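Local atomic coordinates of ornithine decarboxylase (Entamoeba histolytica, PDB entry 4AIB), a protein that probably catalyses the pyridoxal-phosphate-dependent decarboxylation of L-ornithine to putrescine, the step that opens this route to the polyamines. Residues T97-K103 with H118-S123; M140-M144 with F158-D162; V127-A131 with E171-L177. All blocks are in the same frame, centred on the assembly; numbering follows the deposited sequence.

Contact 1. Residues T97-K103 with H118-S123; sequences TYSQTFK and HTIVDS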
ATOM      1  N   THR A  97       2.922 -15.183  19.831  1.00 30.69           N
ATOM      2  CA  THR A  97       1.889 -14.394  20.501  1.00 30.16           C
ATOM      3  C   THR A  97       0.962 -13.725  19.476  1.00 31.94           C
ATOM      4  O   THR A  97       1.392 -12.895  18.675  1.00 34.31           O
ATOM      5  CB  THR A  97       2.474 -13.374  21.515  1.00 27.83           C
ATOM      6  OG1 THR A  97       1.441 -12.482  21.955  1.00 29.20           O
ATOM      7  CG2 THR A  97       3.620 -12.562  20.910  1.00 29.24           C
ATOM      8  N   TYR A  98      -0.310 -14.112  19.501  1.00 32.80           N
ATOM      9  CA  TYR A  98      -1.299 -13.590  18.561  1.00 30.95           C
ATOM     10  C   TYR A  98      -1.685 -12.157  18.927  1.00 31.71           C
ATOM     11  O   TYR A  98      -2.702 -11.918  19.583  1.00 32.59           O
ATOM     12  CB  TYR A  98      -2.523 -14.515  18.505  1.00 28.39           C
ATOM     13  CG  TYR A  98      -3.488 -14.257  17.363  1.00 25.12           C
ATOM     14  CD1 TYR A  98      -3.142 -13.428  16.291  1.00 23.86           C
ATOM     15  CD2 TYR A  98      -4.737 -14.873  17.337  1.00 23.75           C
ATOM     16  CE1 TYR A  98      -4.024 -13.203  15.247  1.00 23.97           C
ATOM     17  CE2 TYR A  98      -5.623 -14.657  16.293  1.00 22.98           C
ATOM     18  CZ  TYR A  98      -5.263 -13.821  15.253  1.00 25.47           C
ATOM     19  OH  TYR A  98      -6.138 -13.602  14.214  1.00 30.69           O
ATOM     20  N   SER A  99      -0.852 -11.212  18.494  1.00 33.92           N
ATOM     21  CA  SER A  99      -1.034  -9.796  18.806  1.00 36.84           C
ATOM     22  C   SER A  99      -2.028  -9.123  17.861  1.00 37.96           C
ATOM     23  O   SER A  99      -1.644  -8.418  16.924  1.00 38.66           O
ATOM     24  CB  SER A  99       0.309  -9.059  18.789  1.00 37.40           C
ATOM     25  OG  SER A  99       0.896  -9.087  17.499  1.00 37.50           O
ATOM     26  N   GLN A 100      -3.309  -9.359  18.117  1.00 38.62           N
ATOM     27  CA  GLN A 100      -4.376  -8.708  17.374  1.00 39.96           C
ATOM     28  C   GLN A 100      -5.492  -8.337  18.339  1.00 41.10           C
ATOM     29  O   GLN A 100      -6.114  -9.209  18.952  1.00 42.30           O
ATOM     30  CB  GLN A 100      -4.887  -9.613  16.247  1.00 40.51           C
ATOM     31  CG  GLN A 100      -5.991  -9.008  15.387  1.00 43.50           C
ATOM     32  CD  GLN A 100      -5.617  -7.666  14.783  1.00 46.89           C
ATOM     33  OE1 GLN A 100      -6.300  -6.665  15.002  1.00 48.45           O
ATOM     34  NE2 GLN A 100      -4.527  -7.638  14.022  1.00 49.14           N
ATOM     35  N   THR A 101      -5.724  -7.034  18.474  1.00 41.49           N
ATOM     36  CA  THR A 101      -6.722  -6.503  19.404  1.00 39.28           C
ATOM     37  C   THR A 101      -8.140  -6.926  19.031  1.00 37.78           C
ATOM     38  O   THR A 101      -8.946  -7.247  19.904  1.00 36.73           O
ATOM     39  CB  THR A 101      -6.647  -4.964  19.507  1.00 39.17           C
ATOM     40  OG1 THR A 101      -6.651  -4.388  18.195  1.00 41.58           O
ATOM     41  CG2 THR A 101      -5.384  -4.537  20.240  1.00 37.23           C
ATOM     42  N   PHE A 102      -8.434  -6.932  17.733  1.00 37.17           N
ATOM     43  CA  PHE A 102      -9.736  -7.373  17.240  1.00 36.49           C
ATOM     44  C   PHE A 102      -9.584  -8.475  16.193  1.00 35.22           C
ATOM     45  O   PHE A 102      -9.245  -8.218  15.035  1.00 35.40           O
ATOM     46  CB  PHE A 102     -10.547  -6.189  16.704  1.00 37.21           C
ATOM     47  CG  PHE A 102     -10.916  -5.182  17.759  1.00 40.04           C
ATOM     48  CD1 PHE A 102     -11.914  -5.461  18.688  1.00 40.12           C
ATOM     49  CD2 PHE A 102     -10.265  -3.954  17.827  1.00 40.00           C
ATOM     50  CE1 PHE A 102     -12.258  -4.536  19.662  1.00 39.50           C
ATOM     51  CE2 PHE A 102     -10.604  -3.026  18.800  1.00 39.92           C
ATOM     52  CZ  PHE A 102     -11.601  -3.317  19.719  1.00 38.24           C
ATOM     53  N   LYS A 103      -9.843  -9.705  16.627  1.00 32.82           N
ATOM     54  CA  LYS A 103      -9.613 -10.894  15.816  1.00 29.81           C
ATOM     55  C   LYS A 103     -10.886 -11.357  15.110  1.00 28.23           C
ATOM     56  O   LYS A 103     -11.964 -11.339  15.709  1.00 25.20           O
ATOM     57  CB  LYS A 103      -9.069 -12.029  16.689  1.00 29.13           C
ATOM     58  CG  LYS A 103      -7.752 -11.711  17.383  1.00 27.04           C
ATOM     59  CD  LYS A 103      -7.453 -12.674  18.524  1.00 25.36           C
ATOM     60  CE  LYS A 103      -8.188 -12.305  19.805  1.00 26.63           C
ATOM     61  NZ  LYS A 103      -7.687 -11.038  20.409  1.00 27.16           N
ATOM     62  N   HIS A 118      -1.543 -17.599  23.308  1.00 43.69           N
ATOM     63  CA  HIS A 118      -1.320 -16.234  23.789  1.00 40.34           C
ATOM     64  C   HIS A 118      -1.856 -15.193  22.847  1.00 38.03           C
ATOM     65  O   HIS A 118      -1.510 -15.174  21.664  1.00 36.91           O
ATOM     66  CB  HIS A 118       0.164 -15.999  24.070  1.00 40.66           C
ATOM     67  CG  HIS A 118       0.780 -17.021  25.001  1.00 42.51           C
ATOM     68  ND1 HIS A 118       0.350 -17.203  26.262  1.00 42.73           N
ATOM     69  CD2 HIS A 118       1.826 -17.921  24.808  1.00 44.92           C
ATOM     70  CE1 HIS A 118       1.077 -18.171  26.849  1.00 45.56           C
ATOM     71  NE2 HIS A 118       1.982 -18.608  25.959  1.00 46.48           N
ATOM     72  N   THR A 119      -2.710 -14.316  23.373  1.00 36.01           N
ATOM     73  CA  THR A 119      -3.328 -13.246  22.582  1.00 35.48           C
ATOM     74  C   THR A 119      -3.527 -11.959  23.396  1.00 35.95           C
ATOM     75  O   THR A 119      -3.321 -11.949  24.610  1.00 37.40           O
ATOM     76  CB  THR A 119      -4.663 -13.701  21.945  1.00 33.69           C
ATOM     77  OG1 THR A 119      -5.124 -12.700  21.031  1.00 32.86           O
ATOM     78  CG2 THR A 119      -5.728 -13.948  23.010  1.00 32.36           C
ATOM     79  N   ILE A 120      -3.927 -10.883  22.718  1.00 36.65           N
ATOM     80  CA  ILE A 120      -4.089  -9.569  23.349  1.00 37.02           C
ATOM     81  C   ILE A 120      -5.525  -9.042  23.220  1.00 36.29           C
ATOM     82  O   ILE A 120      -6.217  -9.331  22.240  1.00 37.26           O
ATOM     83  CB  ILE A 120      -3.067  -8.545  22.792  1.00 20.00           C
ATOM     84  CG1 ILE A 120      -1.633  -9.048  23.015  1.00 20.00           C
ATOM     85  CG2 ILE A 120      -3.246  -7.174  23.439  1.00 20.00           C
ATOM     86  CD1 ILE A 120      -0.563  -8.269  22.280  1.00 20.00           C
ATOM     87  N   VAL A 121      -5.957  -8.278  24.224  1.00 35.24           N
ATOM     88  CA  VAL A 121      -7.305  -7.710  24.290  1.00 34.43           C
ATOM     89  C   VAL A 121      -7.269  -6.256  24.773  1.00 33.30           C
ATOM     90  O   VAL A 121      -6.486  -5.911  25.660  1.00 33.76           O
ATOM     91  CB  VAL A 121      -8.203  -8.546  25.232  1.00 34.25           C
ATOM     92  CG1 VAL A 121      -9.398  -7.746  25.725  1.00 33.64           C
ATOM     93  CG2 VAL A 121      -8.667  -9.817  24.540  1.00 34.97           C
ATOM     94  N   ASP A 122      -8.114  -5.411  24.181  1.00 33.24           N
ATOM     95  CA  ASP A 122      -8.316  -4.040  24.667  1.00 32.84           C
ATOM     96  C   ASP A 122      -9.790  -3.602  24.671  1.00 31.99           C
ATOM     97  O   ASP A 122     -10.098  -2.406  24.604  1.00 30.63           O
ATOM     98  CB  ASP A 122      -7.420  -3.040  23.913  1.00 36.28           C
ATOM     99  CG  ASP A 122      -7.782  -2.896  22.439  1.00 38.80           C
ATOM    100  OD1 ASP A 122      -8.421  -3.802  21.864  1.00 40.32           O
ATOM    101  OD2 ASP A 122      -7.410  -1.862  21.845  1.00 40.82           O
ATOM    102  N   SER A 123     -10.695  -4.577  24.763  1.00 31.94           N
ATOM    103  CA  SER A 123     -12.136  -4.314  24.790  1.00 31.96           C
ATOM    104  C   SER A 123     -12.901  -5.388  25.562  1.00 32.10           C
ATOM    105  O   SER A 123     -12.439  -6.523  25.677  1.00 31.99           O
ATOM    106  CB  SER A 123     -12.690  -4.211  23.367  1.00 31.81           C
ATOM    107  OG  SER A 123     -12.657  -5.472  22.720  1.00 33.26           O
TER
HETATM  108  O   HOH W   1     -10.014  -6.021  22.385  1.00 32.90           O
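A buried lysine ammonium ties the two segments together. Bends at chi3 (-81°) and chi4 (-68°) fold the Lys-103 chain back, so NZ meets Thr-119 OG1 tip to tip at 3.1 Å while also donating to Gln-100 O at 2.8 Å, nearly along the C=O axis. Thr-119 OG1 relays the chain by donating to Tyr-98 O at 2.9 Å, in the carbonyl plane; a threonine hydroxyl suits this place because it accepts and donates at once. Tyr-98 N bonds to His-118 O at 2.7 Å, part of the single bridge between strands 96-98 and 118-121. These are the outermost strands of the eight-stranded parallel sheet, and their bridge closes it into a TIM-type barrel, with helix 105-114 as the crossover between them. Beyond the bridge, Ile-120 lays CD1 on Ser-99 CB at 3.7 Å, and CE1 and CZ of Phe-102 rest against Ser-123 CB. A water links Thr-101 O to Asp-122 N and Ser-123 OG, the same hydroxyl that caps helix 124-133 at Glu-126 N. The Asp-122 carboxylate presses obliquely on Thr-101, CG lying 3.6 Å from methyl CG2, and its OD2 forms a salt bridge with Arg-277 of the second subunit.

Contact 2. Residues M140-M144 with F158-D162; sequences MIRIM and FGLHD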
ATOM      1  N   MET A 140      -3.761 -11.067  27.247  1.00 38.72           N
ATOM      2  CA  MET A 140      -2.927  -9.957  27.681  1.00 37.36           C
ATOM      3  C   MET A 140      -3.708  -8.655  27.539  1.00 38.25           C
ATOM      4  O   MET A 140      -4.351  -8.416  26.515  1.00 38.10           O
ATOM      5  CB  MET A 140      -1.640  -9.906  26.859  1.00 35.94           C
ATOM      6  CG  MET A 140      -0.376  -9.844  27.701  1.00 33.41           C
ATOM      7  SD  MET A 140       1.144  -9.594  26.763  1.00 33.13           S
ATOM      8  CE  MET A 140       1.078 -10.925  25.564  1.00 31.96           C
ATOM      9  N   ILE A 141      -3.659  -7.820  28.573  1.00 37.15           N
ATOM     10  CA  ILE A 141      -4.397  -6.557  28.568  1.00 36.49           C
ATOM     11  C   ILE A 141      -3.553  -5.422  27.976  1.00 40.03           C
ATOM     12  O   ILE A 141      -2.424  -5.185  28.411  1.00 41.56           O
ATOM     13  CB  ILE A 141      -4.961  -6.215  29.975  1.00 20.00           C
ATOM     14  CG1 ILE A 141      -5.951  -5.045  29.897  1.00 20.00           C
ATOM     15  CG2 ILE A 141      -3.844  -5.964  30.985  1.00 20.00           C
ATOM     16  CD1 ILE A 141      -6.927  -4.982  31.054  1.00 20.00           C
ATOM     17  N   ARG A 142      -4.097  -4.741  26.970  1.00 42.37           N
ATOM     18  CA  ARG A 142      -3.382  -3.649  26.312  1.00 44.08           C
ATOM     19  C   ARG A 142      -3.658  -2.305  26.985  1.00 44.35           C
ATOM     20  O   ARG A 142      -4.805  -1.869  27.067  1.00 44.53           O
ATOM     21  CB  ARG A 142      -3.705  -3.590  24.813  1.00 46.25           C
ATOM     22  CG  ARG A 142      -2.912  -2.536  24.051  1.00 48.49           C
ATOM     23  CD  ARG A 142      -2.983  -2.743  22.548  1.00 51.03           C
ATOM     24  NE  ARG A 142      -2.253  -1.704  21.822  1.00 55.76           N
ATOM     25  CZ  ARG A 142      -1.989  -1.731  20.517  1.00 57.78           C
ATOM     26  NH1 ARG A 142      -2.388  -2.750  19.766  1.00 59.37           N
ATOM     27  NH2 ARG A 142      -1.318  -0.732  19.960  1.00 58.75           N
ATOM     28  N   ILE A 143      -2.595  -1.664  27.465  1.00 44.87           N
ATOM     29  CA  ILE A 143      -2.689  -0.352  28.110  1.00 46.45           C
ATOM     30  C   ILE A 143      -1.942   0.715  27.301  1.00 49.54           C
ATOM     31  O   ILE A 143      -1.371   0.417  26.248  1.00 49.59           O
ATOM     32  CB  ILE A 143      -2.198  -0.389  29.584  1.00 20.00           C
ATOM     33  CG1 ILE A 143      -0.713  -0.762  29.682  1.00 20.00           C
ATOM     34  CG2 ILE A 143      -3.047  -1.341  30.417  1.00 20.00           C
ATOM     35  CD1 ILE A 143       0.202   0.404  29.999  1.00 20.00           C
ATOM     36  N   MET A 144      -1.957   1.952  27.796  1.00 52.77           N
ATOM     37  CA  MET A 144      -1.254   3.062  27.152  1.00 54.05           C
ATOM     38  C   MET A 144      -0.341   3.787  28.137  1.00 53.44           C
ATOM     39  O   MET A 144       0.655   4.394  27.745  1.00 51.86           O
ATOM     40  CB  MET A 144      -2.252   4.046  26.537  1.00 56.06           C
ATOM     41  CG  MET A 144      -2.957   3.525  25.294  1.00 59.88           C
ATOM     42  SD  MET A 144      -4.331   4.569  24.765  1.00 66.39           S
ATOM     43  CE  MET A 144      -3.465   5.999  24.116  1.00 62.72           C
ATOM     44  N   PHE A 158      -6.142   2.446  19.537  1.00 77.39           N
ATOM     45  CA  PHE A 158      -5.211   1.379  19.940  1.00 78.23           C
ATOM     46  C   PHE A 158      -4.742   1.477  21.391  1.00 77.61           C
ATOM     47  O   PHE A 158      -3.871   2.284  21.732  1.00 77.13           O
ATOM     48  CB  PHE A 158      -4.031   1.243  18.965  1.00 79.69           C
ATOM     49  CG  PHE A 158      -4.365   0.470  17.721  1.00 81.82           C
ATOM     50  CD1 PHE A 158      -4.374  -0.923  17.732  1.00 82.31           C
ATOM     51  CD2 PHE A 158      -4.680   1.131  16.538  1.00 82.36           C
ATOM     52  CE1 PHE A 158      -4.686  -1.640  16.586  1.00 83.54           C
ATOM     53  CE2 PHE A 158      -4.993   0.419  15.389  1.00 83.19           C
ATOM     54  CZ  PHE A 158      -4.997  -0.968  15.414  1.00 83.77           C
ATOM     55  N   GLY A 159      -5.332   0.636  22.234  1.00 76.72           N
ATOM     56  CA  GLY A 159      -5.047   0.625  23.663  1.00 75.52           C
ATOM     57  C   GLY A 159      -6.318   0.664  24.488  1.00 74.21           C
ATOM     58  O   GLY A 159      -7.423   0.528  23.957  1.00 74.23           O
ATOM     59  N   LEU A 160      -6.153   0.851  25.794  1.00 73.71           N
ATOM     60  CA  LEU A 160      -7.273   0.896  26.726  1.00 71.83           C
ATOM     61  C   LEU A 160      -7.052   2.023  27.730  1.00 70.92           C
ATOM     62  O   LEU A 160      -5.969   2.141  28.311  1.00 70.79           O
ATOM     63  CB  LEU A 160      -7.409  -0.451  27.442  1.00 70.92           C
ATOM     64  CG  LEU A 160      -8.625  -0.783  28.305  1.00 70.63           C
ATOM     65  CD1 LEU A 160      -9.856  -1.046  27.452  1.00 70.69           C
ATOM     66  CD2 LEU A 160      -8.310  -2.000  29.156  1.00 69.21           C
ATOM     67  N   HIS A 161      -8.079   2.850  27.918  1.00 70.74           N
ATOM     68  CA  HIS A 161      -7.992   4.008  28.809  1.00 70.52           C
ATOM     69  C   HIS A 161      -7.966   3.624  30.265  1.00 69.63           C
ATOM     70  O   HIS A 161      -8.460   2.559  30.644  1.00 68.87           O
ATOM     71  CB  HIS A 161      -9.118   5.004  28.526  1.00 71.25           C
ATOM     72  CG  HIS A 161      -9.023   5.670  27.170  1.00 71.37           C
ATOM     73  ND1 HIS A 161      -7.914   6.310  26.751  1.00 71.63           N
ATOM     74  CD2 HIS A 161      -9.957   5.791  26.143  1.00 70.71           C
ATOM     75  CE1 HIS A 161      -8.121   6.805  25.516  1.00 70.74           C
ATOM     76  NE2 HIS A 161      -9.373   6.487  25.145  1.00 71.08           N
ATOM     77  N   ASP A 162      -7.390   4.506  31.083  1.00 68.89           N
ATOM     78  CA  ASP A 162      -7.149   4.270  32.513  1.00 69.95           C
ATOM     79  C   ASP A 162      -8.319   3.646  33.280  1.00 69.99           C
ATOM     80  O   ASP A 162      -8.135   2.672  34.012  1.00 70.96           O
ATOM     81  CB  ASP A 162      -6.726   5.575  33.198  1.00 71.69           C
ATOM     82  CG  ASP A 162      -5.365   6.063  32.742  1.00 73.57           C
ATOM     83  OD1 ASP A 162      -4.351   5.428  33.100  1.00 73.14           O
ATOM     84  OD2 ASP A 162      -5.307   7.093  32.036  1.00 76.18           O
TER
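Arg-142, Leu-160 and Met-144 carry the meeting of barrel strand 138-143 with the loop that leads from it to helix 164-174, a beta-alpha connection of the TIM-type barrel whose middle is not modelled. The two segments run almost at right angles, and no hydrogen bond joins them; the contact is van der Waals packing. Arg-142 sends CG anti to its own N (chi1 -176°) and stays extended to NE, which takes the guanidinium along the loop backbone to Phe-158. On the way its CG passes Gly-159 CA at 3.8 Å. The guanidinium then has Phe-158 CB over one face, with NH2 3.5 Å from that carbon, and brings NH1 to 3.4 Å from ring atom CD1. The two planes are inclined by 38°, too much for a flat stack. A long, flat-ended arginine suits this place: its aliphatic part lines the loop and its head lies against a phenylalanine that also packs on Ser-333 of the second subunit. Gly-159 runs between Arg-142 CG and Met-144 CG, and its positive phi of 130° is natural for glycine; its N is held by Asp-122 OD2. Leu-160 sets CB against the Arg-142 carbonyl and crosses Ile-141 at about a right angle, with CD2 3.8 Å from Ile-141 CD1. Both are branched and apolar, and both also pack on Val-168 of helix 164-174, joining strand, loop and helix in one apolar patch. Met-144, at the solvent-exposed side, has an unbranched chain that can lie along the loop: CG rests 3.9 Å from Gly-159 CA, and SD, 5.0 Å obliquely from the centroid of the His-161 ring, sits 3.8 Å from Phe-158 O.

Contact 3. Residues V127-A131 with E171-L177; sequences VQKIA and EIKDKGL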
ATOM      1  N   VAL A 127     -12.965  -9.960  25.107  1.00 30.00           N
ATOM      2  CA  VAL A 127     -12.934 -10.858  26.262  1.00 30.50           C
ATOM      3  C   VAL A 127     -14.043 -11.903  26.114  1.00 32.05           C
ATOM      4  O   VAL A 127     -13.813 -13.099  26.311  1.00 32.14           O
ATOM      5  CB  VAL A 127     -13.103 -10.088  27.596  1.00 29.90           C
ATOM      6  CG1 VAL A 127     -13.168 -11.044  28.778  1.00 28.54           C
ATOM      7  CG2 VAL A 127     -11.968  -9.099  27.796  1.00 30.17           C
ATOM      8  N   GLN A 128     -15.236 -11.432  25.751  1.00 32.32           N
ATOM      9  CA  GLN A 128     -16.401 -12.288  25.535  1.00 31.92           C
ATOM     10  C   GLN A 128     -16.240 -13.161  24.291  1.00 31.50           C
ATOM     11  O   GLN A 128     -16.672 -14.315  24.278  1.00 31.75           O
ATOM     12  CB  GLN A 128     -17.672 -11.440  25.421  1.00 30.43           C
ATOM     13  CG  GLN A 128     -18.028 -10.673  26.686  1.00 29.82           C
ATOM     14  CD  GLN A 128     -19.094  -9.615  26.465  1.00 29.93           C
ATOM     15  OE1 GLN A 128     -19.333  -9.176  25.339  1.00 31.19           O
ATOM     16  NE2 GLN A 128     -19.737  -9.194  27.548  1.00 29.45           N
ATOM     17  N   LYS A 129     -15.619 -12.594  23.257  1.00 30.87           N
ATOM     18  CA  LYS A 129     -15.332 -13.302  22.007  1.00 30.41           C
ATOM     19  C   LYS A 129     -14.420 -14.499  22.263  1.00 29.34           C
ATOM     20  O   LYS A 129     -14.638 -15.584  21.720  1.00 26.71           O
ATOM     21  CB  LYS A 129     -14.679 -12.348  21.001  1.00 30.73           C
ATOM     22  CG  LYS A 129     -14.405 -12.951  19.629  1.00 31.88           C
ATOM     23  CD  LYS A 129     -13.555 -12.034  18.760  1.00 31.55           C
ATOM     24  CE  LYS A 129     -14.347 -10.848  18.227  1.00 31.76           C
ATOM     25  NZ  LYS A 129     -13.481  -9.889  17.489  1.00 32.32           N
ATOM     26  N   ILE A 130     -13.405 -14.286  23.095  1.00 29.64           N
ATOM     27  CA  ILE A 130     -12.467 -15.339  23.474  1.00 27.71           C
ATOM     28  C   ILE A 130     -13.149 -16.366  24.378  1.00 29.13           C
ATOM     29  O   ILE A 130     -12.969 -17.570  24.198  1.00 29.09           O
ATOM     30  CB  ILE A 130     -11.194 -14.747  24.125  1.00 20.00           C
ATOM     31  CG1 ILE A 130     -10.307 -14.120  23.044  1.00 20.00           C
ATOM     32  CG2 ILE A 130     -10.414 -15.806  24.894  1.00 20.00           C
ATOM     33  CD1 ILE A 130      -9.284 -13.138  23.569  1.00 20.00           C
ATOM     34  N   ALA A 131     -13.955 -15.885  25.322  1.00 29.44           N
ATOM     35  CA  ALA A 131     -14.677 -16.752  26.256  1.00 30.13           C
ATOM     36  C   ALA A 131     -15.685 -17.675  25.565  1.00 30.64           C
ATOM     37  O   ALA A 131     -16.011 -18.744  26.085  1.00 29.67           O
ATOM     38  CB  ALA A 131     -15.373 -15.919  27.322  1.00 27.81           C
ATOM     39  N   GLU A 171     -14.363  -8.290  33.714  1.00 31.65           N
ATOM     40  CA  GLU A 171     -14.951  -9.170  32.704  1.00 31.98           C
ATOM     41  C   GLU A 171     -14.123 -10.439  32.484  1.00 30.26           C
ATOM     42  O   GLU A 171     -14.681 -11.523  32.296  1.00 30.32           O
ATOM     43  CB  GLU A 171     -15.151  -8.414  31.384  1.00 33.45           C
ATOM     44  CG  GLU A 171     -15.969  -9.159  30.334  1.00 35.87           C
ATOM     45  CD  GLU A 171     -17.448  -9.273  30.674  1.00 37.67           C
ATOM     46  OE1 GLU A 171     -17.974  -8.414  31.416  1.00 36.05           O
ATOM     47  OE2 GLU A 171     -18.092 -10.224  30.184  1.00 38.90           O
ATOM     48  N   ILE A 172     -12.797 -10.301  32.513  1.00 28.88           N
ATOM     49  CA  ILE A 172     -11.900 -11.454  32.399  1.00 27.58           C
ATOM     50  C   ILE A 172     -12.101 -12.396  33.590  1.00 29.66           C
ATOM     51  O   ILE A 172     -12.114 -13.619  33.426  1.00 29.45           O
ATOM     52  CB  ILE A 172     -10.414 -11.035  32.268  1.00 20.00           C
ATOM     53  CG1 ILE A 172     -10.217 -10.122  31.053  1.00 20.00           C
ATOM     54  CG2 ILE A 172      -9.516 -12.261  32.140  1.00 20.00           C
ATOM     55  CD1 ILE A 172      -8.906  -9.364  31.041  1.00 20.00           C
ATOM     56  N   LYS A 173     -12.281 -11.817  34.777  1.00 29.37           N
ATOM     57  CA  LYS A 173     -12.539 -12.583  35.996  1.00 26.65           C
ATOM     58  C   LYS A 173     -13.931 -13.218  35.986  1.00 24.17           C
ATOM     59  O   LYS A 173     -14.093 -14.377  36.376  1.00 23.72           O
ATOM     60  CB  LYS A 173     -12.370 -11.702  37.240  1.00 28.20           C
ATOM     61  CG  LYS A 173     -12.185 -12.491  38.528  1.00 27.89           C
ATOM     62  CD  LYS A 173     -12.413 -11.642  39.768  1.00 27.54           C
ATOM     63  CE  LYS A 173     -12.435 -12.516  41.013  1.00 31.10           C
ATOM     64  NZ  LYS A 173     -12.673 -11.746  42.265  1.00 31.32           N
ATOM     65  N   ASP A 174     -14.927 -12.454  35.538  1.00 23.34           N
ATOM     66  CA  ASP A 174     -16.315 -12.923  35.494  1.00 25.45           C
ATOM     67  C   ASP A 174     -16.529 -14.034  34.469  1.00 27.90           C
ATOM     68  O   ASP A 174     -17.449 -14.840  34.609  1.00 29.21           O
ATOM     69  CB  ASP A 174     -17.275 -11.759  35.224  1.00 27.13           C
ATOM     70  CG  ASP A 174     -17.305 -10.742  36.356  1.00 29.27           C
ATOM     71  OD1 ASP A 174     -16.695 -10.998  37.416  1.00 28.18           O
ATOM     72  OD2 ASP A 174     -17.934  -9.677  36.181  1.00 28.52           O
ATOM     73  N   LYS A 175     -15.681 -14.070  33.444  1.00 30.00           N
ATOM     74  CA  LYS A 175     -15.737 -15.123  32.431  1.00 30.62           C
ATOM     75  C   LYS A 175     -14.810 -16.293  32.766  1.00 31.00           C
ATOM     76  O   LYS A 175     -14.803 -17.310  32.066  1.00 31.06           O
ATOM     77  CB  LYS A 175     -15.424 -14.557  31.041  1.00 29.87           C
ATOM     78  CG  LYS A 175     -16.523 -13.680  30.452  1.00 30.97           C
ATOM     79  CD  LYS A 175     -17.706 -14.502  29.957  1.00 29.18           C
ATOM     80  CE  LYS A 175     -18.838 -13.618  29.456  1.00 29.82           C
ATOM     81  NZ  LYS A 175     -19.564 -12.936  30.564  1.00 30.69           N
ATOM     82  N   GLY A 176     -14.037 -16.140  33.842  1.00 31.18           N
ATOM     83  CA  GLY A 176     -13.123 -17.179  34.319  1.00 32.61           C
ATOM     84  C   GLY A 176     -12.009 -17.497  33.341  1.00 33.02           C
ATOM     85  O   GLY A 176     -11.691 -18.666  33.111  1.00 33.69           O
ATOM     86  N   LEU A 177     -11.416 -16.453  32.772  1.00 33.86           N
ATOM     87  CA  LEU A 177     -10.380 -16.605  31.755  1.00 32.99           C
ATOM     88  C   LEU A 177      -8.984 -16.380  32.327  1.00 33.09           C
ATOM     89  O   LEU A 177      -8.824 -15.720  33.356  1.00 34.10           O
ATOM     90  CB  LEU A 177     -10.638 -15.651  30.584  1.00 32.28           C
ATOM     91  CG  LEU A 177     -11.951 -15.833  29.816  1.00 31.77           C
ATOM     92  CD1 LEU A 177     -12.268 -14.592  28.998  1.00 30.24           C
ATOM     93  CD2 LEU A 177     -11.911 -17.066  28.925  1.00 31.66           C
TER
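Chi1 of 176° turns Val-127 CG1 away from its own amide and beside the carbonyl carbon, setting both methyls against the facing segment, and a bend at chi2 (71°) brings Glu-171 OE2 beside Gln-128. The contact joins helices 124-133 and 164-174, neighbours in the outer layer of the TIM-type barrel that follow strands 118-121 and 138-143. Beta-branched Val-127 divides its two methyls between neighbours: CG1 meets Leu-177 CD1 and Glu-171 CG, each at 3.7 Å, while CG2 lies 3.8 Å from Ile-172 CG1. One turn on, the small Ala-131 lets residues 175-177 come close, its CB touching Leu-177 CD1 at 3.8 Å and also the aliphatic part of Lys-175. Leu-177 is delivered to this spot by the Schellman motif at Gly-176, whose positive phi suits glycine; the turn returns Leu-177 N to Ile-172 O, and the leucine also reaches inward to Ile-139 of the barrel. At the solvent side the contact becomes polar. Glu-171 OE2 accepts two donors from opposite faces of its carboxylate plane, which would probably help fix its rotation and favour the charged form. Within segment 171-177, Lys-175 NZ makes a salt bridge to Glu-171 OE2 at 3.1 Å, on the syn side but somewhat out of plane. Across the contact, with its amide plane turned 82° from the carboxylate, Gln-128 NE2 donates to Glu-171 OE2 at 3.3 Å from above that plane.

How the contacts relate
The three contacts lie on the same side of the chain's centre, in the barrel domain. Contact 1 comes first along the chain, and contact 2 is nested within the loop closed by contact 3. Contacts 1 and 2 have centres about 11 Å apart and lie on neighbouring strands of one sheet, 118-121 (contact 1) and 138-143 (contact 2), joined by backbone bonds; both reach the second subunit, consistent with active sites built from both monomers. Contact 3, its centre about 13 Å from that of contact 1 and 16 Å from that of contact 2, belongs to the outer helical layer. Helix 124-133 follows strand 118-121 after a two-residue turn, and its Val-127 and Ile-130 pack back on Val-121.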